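Local coordinates for protein putative glucoamylase (Bacteroides fragilis NCTC 9343, PDB 3EU8) that is of unknown function but, as a putative glucoamylase, probably hydrolyses glucosidic bonds in carbohydrate substrates, at residues A[26-30]-A[80-84]; A[338-342]-A[355-359]. Numbering follows the deposited sequence.

Interaction 1 (A[26-30]-A[80-84]); sequences QRRTF and RGYVS. With EDO (1,2-ethanediol), chain H; EDO (1,2-ethanediol), chain G; EDO (1,2-ethanediol), chain B.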
loop_
_atom_site.group_PDB
_atom_site.type_symbol
_atom_site.label_atom_id
_atom_site.label_comp_id
_atom_site.label_asym_id
_atom_site.label_seq_id
_atom_site.Cartn_x
_atom_site.Cartn_y
_atom_site.Cartn_z
ATOM N N GLN A 26 -13.366 -9.423 0.411
ATOM C CA GLN A 26 -12.252 -9.833 -0.422
ATOM C C GLN A 26 -12.656 -10.104 -1.869
ATOM O O GLN A 26 -11.926 -9.698 -2.768
ATOM C CB GLN A 26 -11.552 -11.067 0.121
ATOM C CG GLN A 26 -10.417 -10.821 1.047
ATOM C CD GLN A 26 -9.658 -12.117 1.351
ATOM O OE1 GLN A 26 -10.076 -12.897 2.199
ATOM N NE2 GLN A 26 -8.549 -12.344 0.647
ATOM N N ARG A 27 -13.792 -10.781 -2.089
ATOM C CA ARG A 27 -14.222 -11.089 -3.435
ATOM C C ARG A 27 -14.459 -9.822 -4.209
ATOM O O ARG A 27 -13.929 -9.662 -5.276
ATOM C CB ARG A 27 -15.494 -11.932 -3.472
ATOM C CG ARG A 27 -15.345 -13.369 -2.985
ATOM C CD ARG A 27 -16.589 -14.216 -3.289
ATOM N NE ARG A 27 -17.862 -13.564 -2.923
ATOM C CZ ARG A 27 -18.469 -13.648 -1.743
ATOM N NH1 ARG A 27 -17.939 -14.381 -0.770
ATOM N NH2 ARG A 27 -19.618 -12.986 -1.531
ATOM N N ARG A 28 -15.219 -8.899 -3.624
ATOM C CA ARG A 28 -15.523 -7.633 -4.271
ATOM C C ARG A 28 -14.301 -6.747 -4.493
ATOM O O ARG A 28 -14.209 -6.091 -5.530
ATOM C CB ARG A 28 -16.621 -6.876 -3.491
ATOM C CG ARG A 28 -17.979 -7.537 -3.598
ATOM C CD ARG A 28 -19.068 -6.506 -3.336
ATOM N NE ARG A 28 -20.410 -7.068 -3.304
ATOM C CZ ARG A 28 -21.188 -7.265 -4.366
ATOM N NH1 ARG A 28 -20.786 -6.979 -5.603
ATOM N NH2 ARG A 28 -22.396 -7.761 -4.194
ATOM N N THR A 29 -13.397 -6.700 -3.513
ATOM C CA THR A 29 -12.215 -5.867 -3.603
ATOM C C THR A 29 -11.187 -6.445 -4.587
ATOM O O THR A 29 -10.511 -5.688 -5.296
ATOM C CB THR A 29 -11.553 -5.624 -2.221
ATOM O OG1 THR A 29 -12.559 -5.245 -1.271
ATOM C CG2 THR A 29 -10.551 -4.488 -2.329
ATOM N N PHE A 30 -11.084 -7.770 -4.637
ATOM C CA PHE A 30 -10.398 -8.457 -5.717
ATOM C C PHE A 30 -10.967 -8.073 -7.083
ATOM O O PHE A 30 -10.212 -7.872 -8.022
ATOM C CB PHE A 30 -10.529 -9.973 -5.525
ATOM C CG PHE A 30 -10.115 -10.808 -6.752
ATOM C CD1 PHE A 30 -11.057 -11.280 -7.640
ATOM C CD2 PHE A 30 -8.791 -11.157 -6.971
ATOM C CE1 PHE A 30 -10.690 -12.061 -8.783
ATOM C CE2 PHE A 30 -8.417 -11.918 -8.064
ATOM C CZ PHE A 30 -9.370 -12.401 -8.973
ATOM N N ARG A 80 -7.089 -18.689 -3.638
ATOM C CA ARG A 80 -8.421 -19.075 -3.163
ATOM C C ARG A 80 -9.332 -19.644 -4.303
ATOM O O ARG A 80 -10.449 -20.017 -4.060
ATOM C CB ARG A 80 -9.104 -17.851 -2.571
ATOM C CG ARG A 80 -8.417 -17.302 -1.410
ATOM C CD ARG A 80 -9.219 -16.269 -0.624
ATOM N NE ARG A 80 -8.556 -16.122 0.669
ATOM C CZ ARG A 80 -8.806 -16.864 1.740
ATOM N NH1 ARG A 80 -9.804 -17.739 1.764
ATOM N NH2 ARG A 80 -8.103 -16.655 2.831
ATOM N N GLY A 81 -8.862 -19.652 -5.539
ATOM C CA GLY A 81 -9.661 -20.131 -6.645
ATOM C C GLY A 81 -10.744 -19.155 -7.111
ATOM O O GLY A 81 -11.718 -19.556 -7.728
ATOM N N TYR A 82 -10.574 -17.867 -6.844
ATOM C CA TYR A 82 -11.468 -16.813 -7.377
ATOM C C TYR A 82 -11.471 -16.838 -8.907
ATOM O O TYR A 82 -12.531 -16.646 -9.575
ATOM C CB TYR A 82 -10.992 -15.452 -6.891
ATOM C CG TYR A 82 -11.279 -15.112 -5.417
ATOM C CD1 TYR A 82 -11.866 -16.026 -4.540
ATOM C CD2 TYR A 82 -10.964 -13.858 -4.917
ATOM C CE1 TYR A 82 -12.124 -15.679 -3.213
ATOM C CE2 TYR A 82 -11.224 -13.500 -3.598
ATOM C CZ TYR A 82 -11.790 -14.411 -2.733
ATOM O OH TYR A 82 -12.039 -14.044 -1.398
ATOM N N VAL A 83 -10.257 -17.042 -9.438
ATOM C CA VAL A 83 -10.002 -17.301 -10.862
ATOM C C VAL A 83 -9.059 -18.504 -11.003
ATOM O O VAL A 83 -8.393 -18.912 -10.061
ATOM C CB VAL A 83 -9.398 -16.045 -11.628
ATOM C CG1 VAL A 83 -10.430 -14.861 -11.694
ATOM C CG2 VAL A 83 -8.106 -15.619 -10.995
ATOM N N SER A 84 -8.999 -19.076 -12.193
ATOM C CA SER A 84 -8.179 -20.267 -12.407
ATOM C C SER A 84 -6.712 -19.885 -12.463
ATOM O O SER A 84 -6.367 -18.710 -12.664
ATOM C CB SER A 84 -8.610 -20.972 -13.692
ATOM O OG SER A 84 -8.193 -20.244 -14.833
HETATM C C1 EDO H . -20.752 -11.142 -5.004
HETATM O O1 EDO H . -20.818 -11.735 -3.702
HETATM C C2 EDO H . -19.307 -10.997 -5.418
HETATM O O2 EDO H . -18.687 -12.284 -5.457
HETATM C C1 EDO G . -15.611 -17.450 -9.460
HETATM O O1 EDO G . -14.697 -17.951 -8.473
HETATM C C2 EDO G . -17.026 -17.842 -9.043
HETATM O O2 EDO G . -17.514 -16.942 -8.053
HETATM C C1 EDO B . -23.480 -9.155 -1.416
HETATM O O1 EDO B . -22.078 -9.289 -1.680
HETATM C C2 EDO B . -23.633 -8.649 -0.004
HETATM O O2 EDO B . -23.925 -7.245 -0.031
#
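A loop between two helices can be fastened to a third by one well-placed aromatic residue, and Tyr-82 illustrates the principle. It carries the largest buried area of this contact, and its ring lies against helix 18-34 with one edge turned to the face of Phe-30, a T-shaped pair with centroids 5.3 Å apart and planes at 72°. Tyr-82 CB also sits over that face, 4.2 Å from the Phe-30 ring centroid, in a CH-pi contact, while Val-83 CG1 meets the ring edge at Phe-30 CZ, 3.8 Å away. One turn earlier, Gln-26 CB packs 3.4 Å from Tyr-82 OH; the amide of Gln-26 hydrogen-bonds Glu-400 (through NE2) and Arg-403 (through OE1) of helix 389-404, and Glu-400 forms a salt bridge with Arg-80. Gly-81 has positive phi and closes helix 64-79 in a Schellman motif, and Ser-84 N-caps helix 85-101. The result is a short loop between two helices, resting on a third, consistent with the (alpha/alpha)6 barrel of six-hairpin glycosidases.

Interaction 2 (A[338-342]-A[355-359]); sequences PTAAL and VMHHL. With EDO (1,2-ethanediol), chain O.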
loop_
_atom_site.group_PDB
_atom_site.type_symbol
_atom_site.label_atom_id
_atom_site.label_comp_id
_atom_site.label_asym_id
_atom_site.label_seq_id
_atom_site.Cartn_x
_atom_site.Cartn_y
_atom_site.Cartn_z
ATOM N N PRO A 338 -12.631 3.801 4.714
ATOM C CA PRO A 338 -12.659 2.370 5.093
ATOM C C PRO A 338 -11.287 1.671 5.104
ATOM O O PRO A 338 -11.021 0.881 5.968
ATOM C CB PRO A 338 -13.588 1.776 4.022
ATOM C CG PRO A 338 -14.543 2.887 3.728
ATOM C CD PRO A 338 -13.672 4.109 3.710
ATOM N N THR A 339 -10.395 2.011 4.177
ATOM C CA THR A 339 -9.080 1.355 4.080
ATOM C C THR A 339 -8.257 1.500 5.382
ATOM O O THR A 339 -7.466 0.611 5.696
ATOM C CB THR A 339 -8.268 1.861 2.839
ATOM O OG1 THR A 339 -7.145 0.978 2.565
ATOM C CG2 THR A 339 -7.809 3.301 3.039
ATOM N N ALA A 340 -8.485 2.573 6.147
ATOM C CA ALA A 340 -7.692 2.875 7.334
ATOM C C ALA A 340 -7.816 1.778 8.412
ATOM O O ALA A 340 -6.836 1.113 8.729
ATOM C CB ALA A 340 -8.067 4.280 7.911
ATOM N N ALA A 341 -9.022 1.599 8.955
ATOM C CA ALA A 341 -9.305 0.566 9.953
ATOM C C ALA A 341 -9.156 -0.852 9.398
ATOM O O ALA A 341 -8.598 -1.712 10.051
ATOM C CB ALA A 341 -10.729 0.752 10.529
ATOM N N LEU A 342 -9.678 -1.071 8.188
ATOM C CA LEU A 342 -9.749 -2.394 7.591
ATOM C C LEU A 342 -8.371 -2.945 7.233
ATOM O O LEU A 342 -8.086 -4.124 7.430
ATOM C CB LEU A 342 -10.666 -2.398 6.351
ATOM C CG LEU A 342 -12.166 -2.643 6.552
ATOM C CD1 LEU A 342 -12.654 -1.927 7.775
ATOM C CD2 LEU A 342 -12.974 -2.265 5.327
ATOM N N VAL A 355 -15.474 -2.333 12.814
ATOM C CA VAL A 355 -15.668 -1.291 11.791
ATOM C C VAL A 355 -16.207 -1.930 10.509
ATOM O O VAL A 355 -17.153 -1.437 9.929
ATOM C CB VAL A 355 -14.353 -0.484 11.494
ATOM C CG1 VAL A 355 -14.575 0.520 10.364
ATOM C CG2 VAL A 355 -13.842 0.192 12.741
HETATM N N MSE A 356 -15.632 -3.057 10.104
HETATM C CA MSE A 356 -16.013 -3.723 8.846
HETATM C C MSE A 356 -17.511 -4.128 8.824
HETATM O O MSE A 356 -18.196 -3.918 7.827
HETATM C CB MSE A 356 -15.093 -4.928 8.592
HETATM C CG MSE A 356 -15.197 -5.515 7.149
HETATM SE SE MSE A 356 -14.191 -7.170 6.861
HETATM C CE MSE A 356 -12.358 -6.434 7.214
ATOM N N HIS A 357 -18.000 -4.717 9.910
ATOM C CA HIS A 357 -19.422 -5.047 10.061
ATOM C C HIS A 357 -20.300 -3.781 10.010
ATOM O O HIS A 357 -21.291 -3.733 9.291
ATOM C CB HIS A 357 -19.660 -5.787 11.389
ATOM C CG HIS A 357 -19.317 -7.240 11.352
ATOM N ND1 HIS A 357 -20.175 -8.192 10.829
ATOM C CD2 HIS A 357 -18.226 -7.911 11.793
ATOM C CE1 HIS A 357 -19.615 -9.388 10.944
ATOM N NE2 HIS A 357 -18.429 -9.244 11.510
ATOM N N HIS A 358 -19.893 -2.746 10.738
ATOM C CA HIS A 358 -20.644 -1.497 10.823
ATOM C C HIS A 358 -20.727 -0.758 9.473
ATOM O O HIS A 358 -21.783 -0.247 9.074
ATOM C CB HIS A 358 -20.043 -0.614 11.937
ATOM C CG HIS A 358 -20.698 0.734 12.085
ATOM N ND1 HIS A 358 -21.843 0.941 12.825
ATOM C CD2 HIS A 358 -20.343 1.948 11.604
ATOM C CE1 HIS A 358 -22.189 2.215 12.754
ATOM N NE2 HIS A 358 -21.290 2.849 12.022
ATOM N N LEU A 359 -19.632 -0.739 8.741
ATOM C CA LEU A 359 -19.619 -0.162 7.421
ATOM C C LEU A 359 -20.484 -0.969 6.455
ATOM O O LEU A 359 -21.271 -0.388 5.703
ATOM C CB LEU A 359 -18.181 -0.054 6.909
ATOM C CG LEU A 359 -17.247 0.935 7.634
ATOM C CD1 LEU A 359 -15.920 0.860 6.888
ATOM C CD2 LEU A 359 -17.816 2.373 7.757
HETATM C C1 EDO O . -24.151 -7.655 8.947
HETATM O O1 EDO O . -24.470 -8.875 8.287
HETATM C C2 EDO O . -22.776 -7.820 9.557
HETATM O O2 EDO O . -21.835 -7.083 8.796
#
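One partner in this buried contact is scarcely more than a single turn of helix: 338-342 packs against the longer helix 349-361. The segment axes come no closer than 10.2 Å and run at 146°, roughly antiparallel, so the register pairs Pro-338 with Leu-359 at one end, and Ala-341 with Val-355 and Leu-342 with Met-356 at the other. Residues spaced three and four apart on each segment bring their side chains to the common face, which is wholly apolar. Leu-342 gives up most surface. Its CB leaves sideways, but the side chain bends back, placing CG 3.9 Å from CE of Met-356, deposited as selenomethionine, and CD1 4.0 Å from CG1 of Val-355. The six-hairpin clan is expected to have an (alpha/alpha)6 barrel built of helical hairpins, and the near-antiparallel packing seen here is consistent with such a helical fold. The remaining contacts are as close: Pro-338 CB lies 3.8 Å from Leu-359 CD1, and Ala-341 CB 3.9 Å from Val-355 CG1. Neighbouring parts of the fold extend the apolar cluster. Trp-311 touches both Ala-341 and Val-355, Phe-372 touches Pro-338, Leu-342 and Leu-359, and Met-356 meets Leu-21, Met-22 and Val-25 of helix 18-34. His-357, out of reach of 338-342, hydrogen-bonds Asp-18 through NE2, and its ND1 accepts a weak hydrogen bond from O2 of a 1,2-ethanediol, 2.8 Å away, probably from the crystallisation liquor.

How the interactions relate
Two contacts that never touch can still share supporting helices. Interactions 1 and 2 follow one another along the chain, with centres 19 Å apart and nearest atoms about 7 Å apart. Helix 18-34 joins them: it supplies residues 26-30 to interaction 1, while Leu-21, Met-22 and Val-25, just before, receive Met-356 of interaction 2. Helix 389-404 is a second common neighbour, since Ile-399 is touched by both Gln-26 and Met-356. Their characters differ, interaction 1 being partly buried and interaction 2 fully so. The bound potassium ion, at Ser-11 and Thr-14, lies about 13 Å from the side chain of Arg-27, so it takes no direct part in interaction 1.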